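Local coordinates for inositol monophosphatase family protein (Staphylococcus aureus, PDB 5I3S), which probably hydrolyses inositol monophosphate or related phosphate monoesters in a metal-dependent reaction, at residues Gln12-Arg17 / Asp47-Thr52; Arg17-Met22 / Asp117-Val122; Asp36-Val41 / Leu89-Gln94; His60-Glu65 / Trp80-Ile85. All blocks are in the same frame, centred on the assembly; numbering follows the deposited sequence.

Contact 1 of 4, residues Gln12-Arg17 / Asp47-Thr52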
loop_
_atom_site.group_PDB
_atom_site.type_symbol
_atom_site.label_atom_id
_atom_site.label_comp_id
_atom_site.label_asym_id
_atom_site.label_seq_id
_atom_site.Cartn_x
_atom_site.Cartn_y
_atom_site.Cartn_z
ATOM N N GLN A 12 4.878 17.764 14.784
ATOM C CA GLN A 12 6.097 17.812 13.977
ATOM C C GLN A 12 7.350 17.579 14.822
ATOM O O GLN A 12 8.211 16.781 14.482
ATOM C CB GLN A 12 6.183 19.128 13.224
ATOM C CG GLN A 12 5.241 19.169 12.052
ATOM C CD GLN A 12 5.098 20.565 11.445
ATOM O OE1 GLN A 12 4.422 21.450 12.004
ATOM N NE2 GLN A 12 5.704 20.763 10.290
ATOM N N GLU A 13 7.391 18.217 15.968
ATOM C CA GLU A 13 8.497 18.071 16.877
ATOM C C GLU A 13 8.570 16.634 17.452
ATOM O O GLU A 13 9.663 16.042 17.536
ATOM C CB GLU A 13 8.377 19.192 17.939
ATOM C CG GLU A 13 9.571 19.394 18.869
ATOM C CD GLU A 13 10.896 19.404 18.161
ATOM O OE1 GLU A 13 11.046 20.165 17.184
ATOM O OE2 GLU A 13 11.774 18.612 18.580
ATOM N N ALA A 14 7.415 16.062 17.810
ATOM C CA ALA A 14 7.317 14.635 18.191
ATOM C C ALA A 14 7.795 13.719 17.058
ATOM O O ALA A 14 8.337 12.660 17.319
ATOM C CB ALA A 14 5.900 14.272 18.582
ATOM N N GLY A 15 7.595 14.118 15.800
ATOM C CA GLY A 15 8.128 13.339 14.664
ATOM C C GLY A 15 9.658 13.301 14.668
ATOM O O GLY A 15 10.260 12.235 14.545
ATOM N N ILE A 16 10.275 14.480 14.858
ATOM C CA ILE A 16 11.729 14.582 14.981
ATOM C C ILE A 16 12.301 13.679 16.076
ATOM O O ILE A 16 13.330 13.038 15.883
ATOM C CB ILE A 16 12.170 16.054 15.117
ATOM C CG1 ILE A 16 11.985 16.726 13.757
ATOM C CG2 ILE A 16 13.616 16.190 15.580
ATOM C CD1 ILE A 16 12.278 18.202 13.716
ATOM N N ARG A 17 11.619 13.610 17.207
ATOM C CA ARG A 17 12.036 12.694 18.271
ATOM C C ARG A 17 11.861 11.221 17.945
ATOM O O ARG A 17 12.655 10.419 18.437
ATOM C CB ARG A 17 11.339 13.026 19.574
ATOM C CG ARG A 17 11.763 14.389 20.070
ATOM C CD ARG A 17 10.812 14.903 21.131
ATOM N NE ARG A 17 10.969 14.203 22.412
ATOM C CZ ARG A 17 11.374 14.756 23.566
ATOM N NH1 ARG A 17 11.697 16.047 23.665
ATOM N NH2 ARG A 17 11.461 13.996 24.644
ATOM N N ASP A 47 4.317 10.037 25.977
ATOM C CA ASP A 47 4.735 10.795 27.187
ATOM C C ASP A 47 5.187 12.213 26.849
ATOM O O ASP A 47 4.855 13.140 27.587
ATOM C CB ASP A 47 5.839 10.055 27.951
ATOM C CG ASP A 47 5.324 8.837 28.666
ATOM O OD1 ASP A 47 4.105 8.825 28.953
ATOM O OD2 ASP A 47 6.115 7.912 28.958
ATOM N N PHE A 48 5.905 12.383 25.734
ATOM C CA PHE A 48 6.270 13.724 25.254
ATOM C C PHE A 48 5.022 14.505 24.908
ATOM O O PHE A 48 4.886 15.636 25.333
ATOM C CB PHE A 48 7.196 13.668 24.013
ATOM C CG PHE A 48 7.415 15.014 23.362
ATOM C CD1 PHE A 48 8.135 16.025 24.017
ATOM C CD2 PHE A 48 6.899 15.296 22.103
ATOM C CE1 PHE A 48 8.342 17.276 23.412
ATOM C CE2 PHE A 48 7.118 16.534 21.495
ATOM C CZ PHE A 48 7.822 17.530 22.163
ATOM N N ILE A 49 4.117 13.894 24.135
ATOM C CA ILE A 49 2.873 14.585 23.695
ATOM C C ILE A 49 1.947 14.917 24.874
ATOM O O ILE A 49 1.474 16.045 24.992
ATOM C CB ILE A 49 2.134 13.803 22.595
ATOM C CG1 ILE A 49 2.988 13.783 21.310
ATOM C CG2 ILE A 49 0.771 14.410 22.300
ATOM C CD1 ILE A 49 2.577 12.713 20.305
ATOM N N PHE A 50 1.724 13.940 25.746
ATOM C CA PHE A 50 1.003 14.163 26.993
ATOM C C PHE A 50 1.594 15.334 27.831
ATOM O O PHE A 50 0.888 16.279 28.209
ATOM C CB PHE A 50 1.011 12.846 27.783
ATOM C CG PHE A 50 0.396 12.943 29.145
ATOM C CD1 PHE A 50 -0.960 13.246 29.288
ATOM C CD2 PHE A 50 1.169 12.707 30.295
ATOM C CE1 PHE A 50 -1.539 13.334 30.550
ATOM C CE2 PHE A 50 0.594 12.784 31.557
ATOM C CZ PHE A 50 -0.766 13.098 31.682
ATOM N N ASP A 51 2.896 15.292 28.078
ATOM C CA ASP A 51 3.525 16.250 29.008
ATOM C C ASP A 51 3.558 17.645 28.495
ATOM O O ASP A 51 3.446 18.575 29.259
ATOM C CB ASP A 51 4.954 15.852 29.367
ATOM C CG ASP A 51 5.013 14.612 30.185
ATOM O OD1 ASP A 51 4.009 14.272 30.859
ATOM O OD2 ASP A 51 6.079 13.957 30.130
ATOM N N THR A 52 3.766 17.790 27.207
ATOM C CA THR A 52 3.738 19.099 26.569
ATOM C C THR A 52 2.340 19.716 26.600
ATOM O O THR A 52 2.210 20.915 26.847
ATOM C CB THR A 52 4.215 18.954 25.122
ATOM O OG1 THR A 52 5.527 18.421 25.164
ATOM C CG2 THR A 52 4.186 20.273 24.341
#

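Contact 2 of 4, residues Arg17-Met22 / Asp117-Val122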
loop_
_atom_site.group_PDB
_atom_site.type_symbol
_atom_site.label_atom_id
_atom_site.label_comp_id
_atom_site.label_asym_id
_atom_site.label_seq_id
_atom_site.Cartn_x
_atom_site.Cartn_y
_atom_site.Cartn_z
ATOM N N ARG A 17 11.619 13.610 17.207
ATOM C CA ARG A 17 12.036 12.694 18.271
ATOM C C ARG A 17 11.861 11.221 17.945
ATOM O O ARG A 17 12.655 10.419 18.437
ATOM C CB ARG A 17 11.339 13.026 19.574
ATOM C CG ARG A 17 11.763 14.389 20.070
ATOM C CD ARG A 17 10.812 14.903 21.131
ATOM N NE ARG A 17 10.969 14.203 22.412
ATOM C CZ ARG A 17 11.374 14.756 23.566
ATOM N NH1 ARG A 17 11.697 16.047 23.665
ATOM N NH2 ARG A 17 11.461 13.996 24.644
ATOM N N ILE A 18 10.846 10.868 17.141
ATOM C CA ILE A 18 10.747 9.494 16.623
ATOM C C ILE A 18 11.965 9.116 15.750
ATOM O O ILE A 18 12.570 8.082 15.983
ATOM C CB ILE A 18 9.421 9.193 15.852
ATOM C CG1 ILE A 18 8.271 9.122 16.840
ATOM C CG2 ILE A 18 9.504 7.874 15.086
ATOM C CD1 ILE A 18 6.933 8.744 16.244
ATOM N N LYS A 19 12.336 9.969 14.796
ATOM C CA LYS A 19 13.539 9.695 13.945
ATOM C C LYS A 19 14.855 9.621 14.764
ATOM O O LYS A 19 15.712 8.797 14.489
ATOM C CB LYS A 19 13.673 10.692 12.774
ATOM C CG LYS A 19 12.375 10.900 11.999
ATOM C CD LYS A 19 12.518 10.998 10.482
ATOM C CE LYS A 19 13.359 12.175 10.000
ATOM N NZ LYS A 19 13.125 13.452 10.729
ATOM N N GLN A 20 14.995 10.470 15.772
ATOM C CA GLN A 20 16.138 10.397 16.687
ATOM C C GLN A 20 16.229 9.062 17.427
ATOM O O GLN A 20 17.330 8.505 17.539
ATOM C CB GLN A 20 16.104 11.534 17.716
ATOM C CG GLN A 20 16.659 12.823 17.164
ATOM C CD GLN A 20 16.335 14.032 18.022
ATOM O OE1 GLN A 20 15.871 13.927 19.165
ATOM N NE2 GLN A 20 16.572 15.195 17.465
ATOM N N LEU A 21 15.091 8.569 17.927
ATOM C CA LEU A 21 15.075 7.274 18.585
ATOM C C LEU A 21 15.421 6.133 17.620
ATOM O O LEU A 21 16.197 5.228 17.981
ATOM C CB LEU A 21 13.778 7.038 19.378
ATOM C CG LEU A 21 13.705 7.903 20.662
ATOM C CD1 LEU A 21 12.304 7.994 21.239
ATOM C CD2 LEU A 21 14.653 7.429 21.758
ATOM N N MET A 22 14.892 6.192 16.395
ATOM C CA MET A 22 15.212 5.190 15.397
ATOM C C MET A 22 16.707 5.208 15.054
ATOM O O MET A 22 17.332 4.146 14.994
ATOM C CB MET A 22 14.378 5.369 14.133
ATOM C CG MET A 22 12.892 5.066 14.320
ATOM S SD MET A 22 11.891 5.795 13.014
ATOM C CE MET A 22 12.297 4.702 11.626
ATOM N N ASP A 117 2.904 11.984 8.525
ATOM C CA ASP A 117 3.628 10.857 7.930
ATOM C C ASP A 117 5.094 11.169 8.239
ATOM O O ASP A 117 5.737 11.942 7.552
ATOM C CB ASP A 117 3.346 10.714 6.408
ATOM C CG ASP A 117 4.077 9.545 5.759
ATOM O OD1 ASP A 117 5.147 9.103 6.287
ATOM O OD2 ASP A 117 3.605 9.069 4.702
ATOM N N VAL A 118 5.566 10.600 9.323
ATOM C CA VAL A 118 6.829 10.981 9.905
ATOM C C VAL A 118 7.997 10.799 8.912
ATOM O O VAL A 118 8.812 11.703 8.788
ATOM C CB VAL A 118 7.127 10.165 11.184
ATOM C CG1 VAL A 118 8.532 10.443 11.683
ATOM C CG2 VAL A 118 6.092 10.483 12.264
ATOM N N MET A 119 8.055 9.658 8.214
ATOM C CA MET A 119 9.187 9.378 7.380
ATOM C C MET A 119 9.187 10.104 6.049
ATOM O O MET A 119 10.255 10.256 5.459
ATOM C CB MET A 119 9.445 7.878 7.223
ATOM C CG MET A 119 9.728 7.152 8.533
ATOM S SD MET A 119 10.890 7.804 9.763
ATOM C CE MET A 119 12.382 7.471 8.827
ATOM N N ALA A 120 8.051 10.600 5.576
ATOM C CA ALA A 120 8.066 11.493 4.401
ATOM C C ALA A 120 8.088 12.973 4.764
ATOM O O ALA A 120 8.162 13.825 3.894
ATOM C CB ALA A 120 6.877 11.209 3.546
ATOM N N ASP A 121 8.016 13.297 6.032
ATOM C CA ASP A 121 7.789 14.687 6.480
ATOM C C ASP A 121 6.566 15.351 5.810
ATOM O O ASP A 121 6.674 16.446 5.197
ATOM C CB ASP A 121 9.092 15.547 6.314
ATOM C CG ASP A 121 9.029 16.914 7.055
ATOM O OD1 ASP A 121 8.117 17.198 7.906
ATOM O OD2 ASP A 121 9.934 17.738 6.777
ATOM N N VAL A 122 5.430 14.661 5.855
ATOM C CA VAL A 122 4.205 15.228 5.301
ATOM C C VAL A 122 3.124 15.221 6.366
ATOM O O VAL A 122 2.721 14.171 6.870
ATOM C CB VAL A 122 3.694 14.456 4.061
ATOM C CG1 VAL A 122 2.440 15.118 3.499
ATOM C CG2 VAL A 122 4.778 14.329 2.950
HETATM O O HOH W 1 9.957 14.002 10.439
#

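Contact 3 of 4, residues Asp36-Val41 / Leu89-Gln94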
loop_
_atom_site.group_PDB
_atom_site.type_symbol
_atom_site.label_atom_id
_atom_site.label_comp_id
_atom_site.label_asym_id
_atom_site.label_seq_id
_atom_site.Cartn_x
_atom_site.Cartn_y
_atom_site.Cartn_z
ATOM N N ASP A 36 10.785 -4.700 20.205
ATOM C CA ASP A 36 10.953 -3.890 21.465
ATOM C C ASP A 36 11.183 -2.362 21.256
ATOM O O ASP A 36 10.837 -1.557 22.127
ATOM C CB ASP A 36 12.112 -4.441 22.337
ATOM C CG ASP A 36 11.699 -5.603 23.250
ATOM O OD1 ASP A 36 12.504 -5.947 24.134
ATOM O OD2 ASP A 36 10.588 -6.162 23.117
ATOM N N LEU A 37 11.774 -1.968 20.124
ATOM C CA LEU A 37 11.940 -0.548 19.800
ATOM C C LEU A 37 10.602 0.208 19.650
ATOM O O LEU A 37 10.463 1.358 20.117
ATOM C CB LEU A 37 12.771 -0.388 18.527
ATOM C CG LEU A 37 13.025 1.044 18.050
ATOM C CD1 LEU A 37 13.854 1.899 19.038
ATOM C CD2 LEU A 37 13.700 0.959 16.691
ATOM N N VAL A 38 9.617 -0.448 19.045
ATOM C CA VAL A 38 8.325 0.185 18.774
ATOM C C VAL A 38 7.508 0.480 20.034
ATOM O O VAL A 38 6.950 1.581 20.154
ATOM C CB VAL A 38 7.509 -0.590 17.704
ATOM C CG1 VAL A 38 6.984 -1.948 18.216
ATOM C CG2 VAL A 38 6.383 0.284 17.167
ATOM N N THR A 39 7.448 -0.482 20.966
ATOM C CA THR A 39 6.904 -0.253 22.306
ATOM C C THR A 39 7.605 0.930 22.955
ATOM O O THR A 39 6.938 1.837 23.444
ATOM C CB THR A 39 7.085 -1.466 23.234
ATOM O OG1 THR A 39 6.885 -2.659 22.483
ATOM C CG2 THR A 39 6.078 -1.422 24.390
ATOM N N ASN A 40 8.943 0.940 22.908
ATOM C CA ASN A 40 9.715 2.003 23.557
ATOM C C ASN A 40 9.471 3.373 22.927
ATOM O O ASN A 40 9.201 4.338 23.664
ATOM C CB ASN A 40 11.214 1.666 23.639
ATOM C CG ASN A 40 11.563 0.792 24.853
ATOM O OD1 ASN A 40 10.714 0.072 25.400
ATOM N ND2 ASN A 40 12.833 0.848 25.273
ATOM N N VAL A 41 9.541 3.448 21.590
ATOM C CA VAL A 41 9.217 4.714 20.856
ATOM C C VAL A 41 7.759 5.159 21.040
ATOM O O VAL A 41 7.493 6.367 21.151
ATOM C CB VAL A 41 9.601 4.651 19.357
ATOM C CG1 VAL A 41 9.153 5.900 18.584
ATOM C CG2 VAL A 41 11.094 4.533 19.227
ATOM N N LEU A 89 3.102 -2.180 12.877
ATOM C CA LEU A 89 3.737 -3.151 12.032
ATOM C C LEU A 89 4.495 -2.534 10.870
ATOM O O LEU A 89 5.583 -3.023 10.522
ATOM C CB LEU A 89 2.752 -4.190 11.467
ATOM C CG LEU A 89 2.277 -5.315 12.387
ATOM C CD1 LEU A 89 1.307 -6.250 11.662
ATOM C CD2 LEU A 89 3.466 -6.076 12.969
ATOM N N ASN A 90 3.935 -1.507 10.220
ATOM C CA ASN A 90 4.720 -0.768 9.202
ATOM C C ASN A 90 6.058 -0.259 9.818
ATOM O O ASN A 90 7.116 -0.487 9.279
ATOM C CB ASN A 90 3.889 0.357 8.524
ATOM C CG ASN A 90 2.802 -0.190 7.575
ATOM O OD1 ASN A 90 2.729 -1.383 7.300
ATOM N ND2 ASN A 90 1.966 0.687 7.081
ATOM N N PHE A 91 5.983 0.407 10.957
ATOM C CA PHE A 91 7.140 0.818 11.672
ATOM C C PHE A 91 8.127 -0.351 11.928
ATOM O O PHE A 91 9.329 -0.228 11.629
ATOM C CB PHE A 91 6.717 1.487 12.981
ATOM C CG PHE A 91 7.861 1.950 13.835
ATOM C CD1 PHE A 91 8.101 3.294 13.995
ATOM C CD2 PHE A 91 8.691 1.024 14.504
ATOM C CE1 PHE A 91 9.138 3.733 14.807
ATOM C CE2 PHE A 91 9.729 1.453 15.318
ATOM C CZ PHE A 91 9.946 2.813 15.476
ATOM N N VAL A 92 7.645 -1.462 12.481
ATOM C CA VAL A 92 8.560 -2.563 12.799
ATOM C C VAL A 92 9.196 -3.129 11.534
ATOM O O VAL A 92 10.419 -3.257 11.491
ATOM C CB VAL A 92 7.870 -3.679 13.617
ATOM C CG1 VAL A 92 8.727 -4.955 13.729
ATOM C CG2 VAL A 92 7.556 -3.152 15.004
ATOM N N HIS A 93 8.395 -3.419 10.506
ATOM C CA HIS A 93 8.908 -4.092 9.297
ATOM C C HIS A 93 9.488 -3.272 8.153
ATOM O O HIS A 93 10.318 -3.790 7.392
ATOM C CB HIS A 93 7.827 -4.998 8.709
ATOM C CG HIS A 93 7.609 -6.218 9.529
ATOM N ND1 HIS A 93 8.184 -7.423 9.210
ATOM C CD2 HIS A 93 6.962 -6.400 10.700
ATOM C CE1 HIS A 93 7.845 -8.315 10.118
ATOM N NE2 HIS A 93 7.113 -7.715 11.042
ATOM N N GLN A 94 8.993 -2.050 7.984
ATOM C CA GLN A 94 9.337 -1.200 6.843
ATOM C C GLN A 94 10.088 0.083 7.225
ATOM O O GLN A 94 10.594 0.766 6.331
ATOM C CB GLN A 94 8.034 -0.819 6.120
ATOM C CG GLN A 94 7.066 -1.962 5.825
ATOM C CD GLN A 94 5.863 -1.495 4.998
ATOM O OE1 GLN A 94 5.310 -0.402 5.243
ATOM N NE2 GLN A 94 5.439 -2.309 4.034
#

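Contact 4 of 4, residues His60-Glu65 / Trp80-Ile85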
loop_
_atom_site.group_PDB
_atom_site.type_symbol
_atom_site.label_atom_id
_atom_site.label_comp_id
_atom_site.label_asym_id
_atom_site.label_seq_id
_atom_site.Cartn_x
_atom_site.Cartn_y
_atom_site.Cartn_z
ATOM N N HIS A 60 -6.727 20.303 29.972
ATOM C CA HIS A 60 -7.074 19.466 28.816
ATOM C C HIS A 60 -6.957 17.985 29.155
ATOM O O HIS A 60 -6.170 17.579 30.016
ATOM C CB HIS A 60 -6.219 19.833 27.606
ATOM C CG HIS A 60 -6.568 21.159 27.032
ATOM N ND1 HIS A 60 -6.141 21.567 25.790
ATOM C CD2 HIS A 60 -7.347 22.156 27.510
ATOM C CE1 HIS A 60 -6.618 22.771 25.530
ATOM N NE2 HIS A 60 -7.361 23.148 26.557
ATOM N N GLN A 61 -7.817 17.207 28.510
ATOM C CA GLN A 61 -7.831 15.771 28.665
ATOM C C GLN A 61 -7.161 15.148 27.429
ATOM O O GLN A 61 -7.258 15.683 26.317
ATOM C CB GLN A 61 -9.274 15.280 28.782
ATOM C CG GLN A 61 -10.215 16.124 29.648
ATOM C CD GLN A 61 -11.349 15.273 30.199
ATOM O OE1 GLN A 61 -11.133 14.428 31.085
ATOM N NE2 GLN A 61 -12.563 15.477 29.679
ATOM N N VAL A 62 -6.501 14.020 27.647
ATOM C CA VAL A 62 -5.771 13.278 26.620
ATOM C C VAL A 62 -6.315 11.837 26.562
ATOM O O VAL A 62 -6.128 11.057 27.512
ATOM C CB VAL A 62 -4.257 13.271 26.927
ATOM C CG1 VAL A 62 -3.476 12.333 25.984
ATOM C CG2 VAL A 62 -3.717 14.687 26.821
ATOM N N LEU A 63 -7.003 11.499 25.469
ATOM C CA LEU A 63 -7.417 10.110 25.207
ATOM C C LEU A 63 -6.383 9.447 24.320
ATOM O O LEU A 63 -6.275 9.751 23.139
ATOM C CB LEU A 63 -8.777 10.063 24.549
ATOM C CG LEU A 63 -9.309 8.701 24.119
ATOM C CD1 LEU A 63 -9.515 7.814 25.331
ATOM C CD2 LEU A 63 -10.611 8.815 23.335
ATOM N N GLY A 64 -5.609 8.537 24.891
ATOM C CA GLY A 64 -4.457 7.991 24.192
ATOM C C GLY A 64 -4.330 6.474 24.068
ATOM O O GLY A 64 -4.839 5.703 24.907
ATOM N N GLU A 65 -3.595 6.078 23.018
ATOM C CA GLU A 65 -3.410 4.690 22.640
ATOM C C GLU A 65 -2.615 4.010 23.726
ATOM O O GLU A 65 -3.008 2.942 24.188
ATOM C CB GLU A 65 -2.724 4.583 21.260
ATOM C CG GLU A 65 -2.294 3.168 20.803
ATOM C CD GLU A 65 -0.996 2.654 21.467
ATOM O OE1 GLU A 65 -0.115 3.455 21.839
ATOM O OE2 GLU A 65 -0.850 1.425 21.643
ATOM N N TRP A 80 -7.712 15.691 23.594
ATOM C CA TRP A 80 -6.685 15.346 22.613
ATOM C C TRP A 80 -6.759 13.849 22.447
ATOM O O TRP A 80 -6.538 13.123 23.426
ATOM C CB TRP A 80 -5.274 15.742 23.112
ATOM C CG TRP A 80 -5.018 17.255 23.095
ATOM C CD1 TRP A 80 -5.725 18.198 23.743
ATOM C CD2 TRP A 80 -3.997 17.962 22.369
ATOM N NE1 TRP A 80 -5.206 19.440 23.506
ATOM C CE2 TRP A 80 -4.147 19.327 22.664
ATOM C CE3 TRP A 80 -2.950 17.565 21.525
ATOM C CZ2 TRP A 80 -3.305 20.305 22.145
ATOM C CZ3 TRP A 80 -2.121 18.537 20.998
ATOM C CH2 TRP A 80 -2.307 19.890 21.298
ATOM N N VAL A 81 -7.059 13.366 21.245
ATOM C CA VAL A 81 -7.051 11.901 21.064
ATOM C C VAL A 81 -5.869 11.476 20.187
ATOM O O VAL A 81 -5.833 11.793 18.997
ATOM C CB VAL A 81 -8.460 11.298 20.734
ATOM C CG1 VAL A 81 -9.293 12.221 19.905
ATOM C CG2 VAL A 81 -8.400 9.916 20.134
ATOM N N VAL A 82 -4.893 10.798 20.796
ATOM C CA VAL A 82 -3.612 10.627 20.134
ATOM C C VAL A 82 -3.228 9.175 19.918
ATOM O O VAL A 82 -3.334 8.365 20.844
ATOM C CB VAL A 82 -2.455 11.512 20.755
ATOM C CG1 VAL A 82 -2.873 12.321 21.953
ATOM C CG2 VAL A 82 -1.130 10.784 20.979
ATOM N N ASP A 83 -2.780 8.861 18.689
ATOM C CA ASP A 83 -2.011 7.627 18.436
ATOM C C ASP A 83 -0.553 8.026 18.142
ATOM O O ASP A 83 -0.240 8.572 17.058
ATOM C CB ASP A 83 -2.595 6.772 17.293
ATOM C CG ASP A 83 -2.039 5.315 17.298
ATOM O OD1 ASP A 83 -1.063 5.046 18.011
ATOM O OD2 ASP A 83 -2.542 4.447 16.554
ATOM N N PRO A 84 0.328 7.813 19.117
ATOM C CA PRO A 84 1.765 8.061 18.921
ATOM C C PRO A 84 2.317 7.388 17.668
ATOM O O PRO A 84 3.002 8.065 16.934
ATOM C CB PRO A 84 2.409 7.522 20.217
ATOM C CG PRO A 84 1.331 6.705 20.843
ATOM C CD PRO A 84 0.068 7.427 20.513
ATOM N N ILE A 85 1.980 6.114 17.404
ATOM C CA ILE A 85 2.385 5.406 16.181
ATOM C C ILE A 85 1.227 4.582 15.623
ATOM O O ILE A 85 0.929 3.513 16.134
ATOM C CB ILE A 85 3.593 4.485 16.417
ATOM C CG1 ILE A 85 4.827 5.276 16.924
ATOM C CG2 ILE A 85 3.974 3.719 15.148
ATOM C CD1 ILE A 85 5.875 4.394 17.632
#

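Contact 1 of 4, residues Gln12-Arg17 / Asp47-Thr52
Arg17 lays its guanidinium flat on the ring of Phe48 in a cation-pi stack, the two centres 4.1 Å apart and the planes only 14° from parallel. The group is not centred over the ring: its CZ comes down on one ring atom, 3.5 Å from Phe48 CD1. The centre of that same face is taken by the methylene before it, Arg17 CD, which makes a CH-pi contact 3.8 Å from the ring centroid and almost on the ring normal. A bend at chi3 (73°) turns NE from there toward the CG and CD1 side of the ring.

Apolar contacts fill in beside the stack. Ala14 CB meets Phe48 CD2 at 3.8 Å and also Ile49 CG1 at 4.0 Å; the small side chain lets Phe48 come close to the backbone of helix 2-24. Glu13 touches more loosely with its CG, near Phe48 CZ, its carboxylate plane steeply inclined to the ring.

The two segments belong to the long helices 2-24 and 37-56, a near-antiparallel pair (147° between the short axes) that covers one face of the larger sheet in the layered sugar phosphatase fold. Ala14 and Ile49 both reach Ile100 on strand 99-106, whereas Arg17 and Glu13 lie on the exposed side.

No hydrogen bond joins the segments. Within 47-52, Thr52 OG1 donates to Phe48 O (2.9 Å), and the backbone N of Thr52 reaches the same oxygen from the opposite face of the carbonyl plane. Thr52 OG1 also lies over the Phe48 face opposite Arg17, 3.5 Å above the ring plane and offset toward the rim.

Contact 2 of 4, residues Arg17-Met22 / Asp117-Val122
Lys19 and Met119 pass each other in opposite directions, Lys19 CD lying 3.7 Å from Met119 SD, where helix 2-24 meets the beta-hairpin turn between strands 109-117 and 122-127. Met119 SD also faces the methyl end of Met22, which comes toward it tip to tip, with Met22 CE at 3.9 Å. A bend at chi2 (-47°) carries SD of Met119 to the helix, although its CB points along the interface. On the inner side Val118 offers CG1 to the CG of Lys19 at 3.9 Å, and more distantly to CG2 of Ile18.

No direct hydrogen bond crosses the contact. A water does so instead: it accepts from Lys19 NZ at 3.2 Å and donates to Val118 O at 3.1 Å. The lysine chain is bent at chi2, chi3 and chi4, and its NZ reaches the turn through this water.

Phe98 backs both Ile18 and Val118, and Ile100 of strand 99-106 touches the same two residues, so the buried half of the contact continues into the core while Lys19 and Met119 lie nearer the surface. The turn itself closes as a G1 beta bulge, Asp121 and Val122 both facing Asp117. Asp121 takes the left-handed backbone conformation this requires (phi/psi 52°/51°), and its OD1 is hydrogen-bonded to Tyr116 OH. Within the turn, Asp117 OD1 receives a weak hydrogen bond from Ala120 N at 3.3 Å.

Contact 3 of 4, residues Asp36-Val41 / Leu89-Gln94
Val38 is the bump that fits between Phe91 and Val92, one methyl meeting each. Its CG2 lies 3.6 Å from CD2 of the Phe91 ring, the two side chains sliding past each other in opposite directions. Its CG1, held between the backbone N and the carbonyl carbon by a chi1 of 70°, points at Val92 instead. There the fit is tight: Val38 CG1 and Val92 CG2 are 3.5 Å apart, closer than ordinary carbon packing.

In return, Phe91 fills the shallow hollow formed on helix 37-56 by Leu37, Val38 and Val41, and its ring approaches all three obliquely. Leu37 CD2 borders it at CE2, 4.2 Å away, and Val41 CG2 at CZ, 4.3 Å away. No hydrogen bond crosses between the segments; apolar packing joins the helices, whose short axes approach to 10.3 Å at 132°.

The far side of helix 88-94 faces the second subunit, where Asn90 and His93 hydrogen-bond to Arg179 and Glu197 of that subunit. Around the buried core, Phe98 adds another ring beside Phe91, Ile18 and Leu21 of helix 2-24 pack on Val41, Met22 of the same helix packs on Phe91, and Ile85 of strand 85-86 touches both Val41 and Phe91.

Contact 4 of 4, residues His60-Glu65 / Trp80-Ile85
His60 and Trp80 meet rim to rim, neither ring over the other's face, with their planes 38° apart. Trp80 NE1 donates to His60 ND1 at 3.3 Å, a bent bond (149° at the hydrogen) that lies somewhat out of both ring planes. Gln61 O also lies at the edge of the indole, Tyr57 stacks on the imidazole, and Leu3, Ala7 and Leu10 of helix 2-24 pack against Trp80.

Beyond the rings the strands run parallel. Gln61 O takes the N-H of Trp80 at 2.8 Å; Leu63 then bonds in both directions, its N to Trp80 O and its O to Val82 N. Glu65 N closes the series on Val82 O, almost along the C=O axis. Val62, Trp80 and Val82 share one face of the sheet, Val62 CG1 touching Val82 CG1 at 4.1 Å. Leu63 and Val81 lie side by side on the other face, where helix 206-218 covers Val81.

At the C-terminal ends Glu65 CG packs on Asp83 OD1 at 3.6 Å, and Glu65 OE1 comes to 4.3 Å from that same oxygen. Asp42, Asp86 and Asp208 add nearby carboxylates, a cluster consistent with the magnesium site that the Asp-Pro-Ile-Asp-Gly-Thr motif helps form in inositol monophosphatases.

Contact 1 pairs helices 2-24 and 37-56, contact 2 joins helix 2-24 to the turn between strands 109-117 and 122-127, contact 3 pairs helices 37-56 and 88-94, and contact 4 joins two parallel strands of the larger sheet, beside which the helices pack. Contacts 1 and 2 share Arg17, their centres 11 Å apart. Contact 3 lies about 17 Å from contact 1 between centres and touches contact 2 where Leu21 and Ile18 meet Val41. Contact 4 follows contact 1 in the chain and is nested inside the loops closed by contacts 2 and 3. Its Ile85 packs on Val41 and Phe91, linking the carboxylate-rich strand ends to the helix that faces the second subunit.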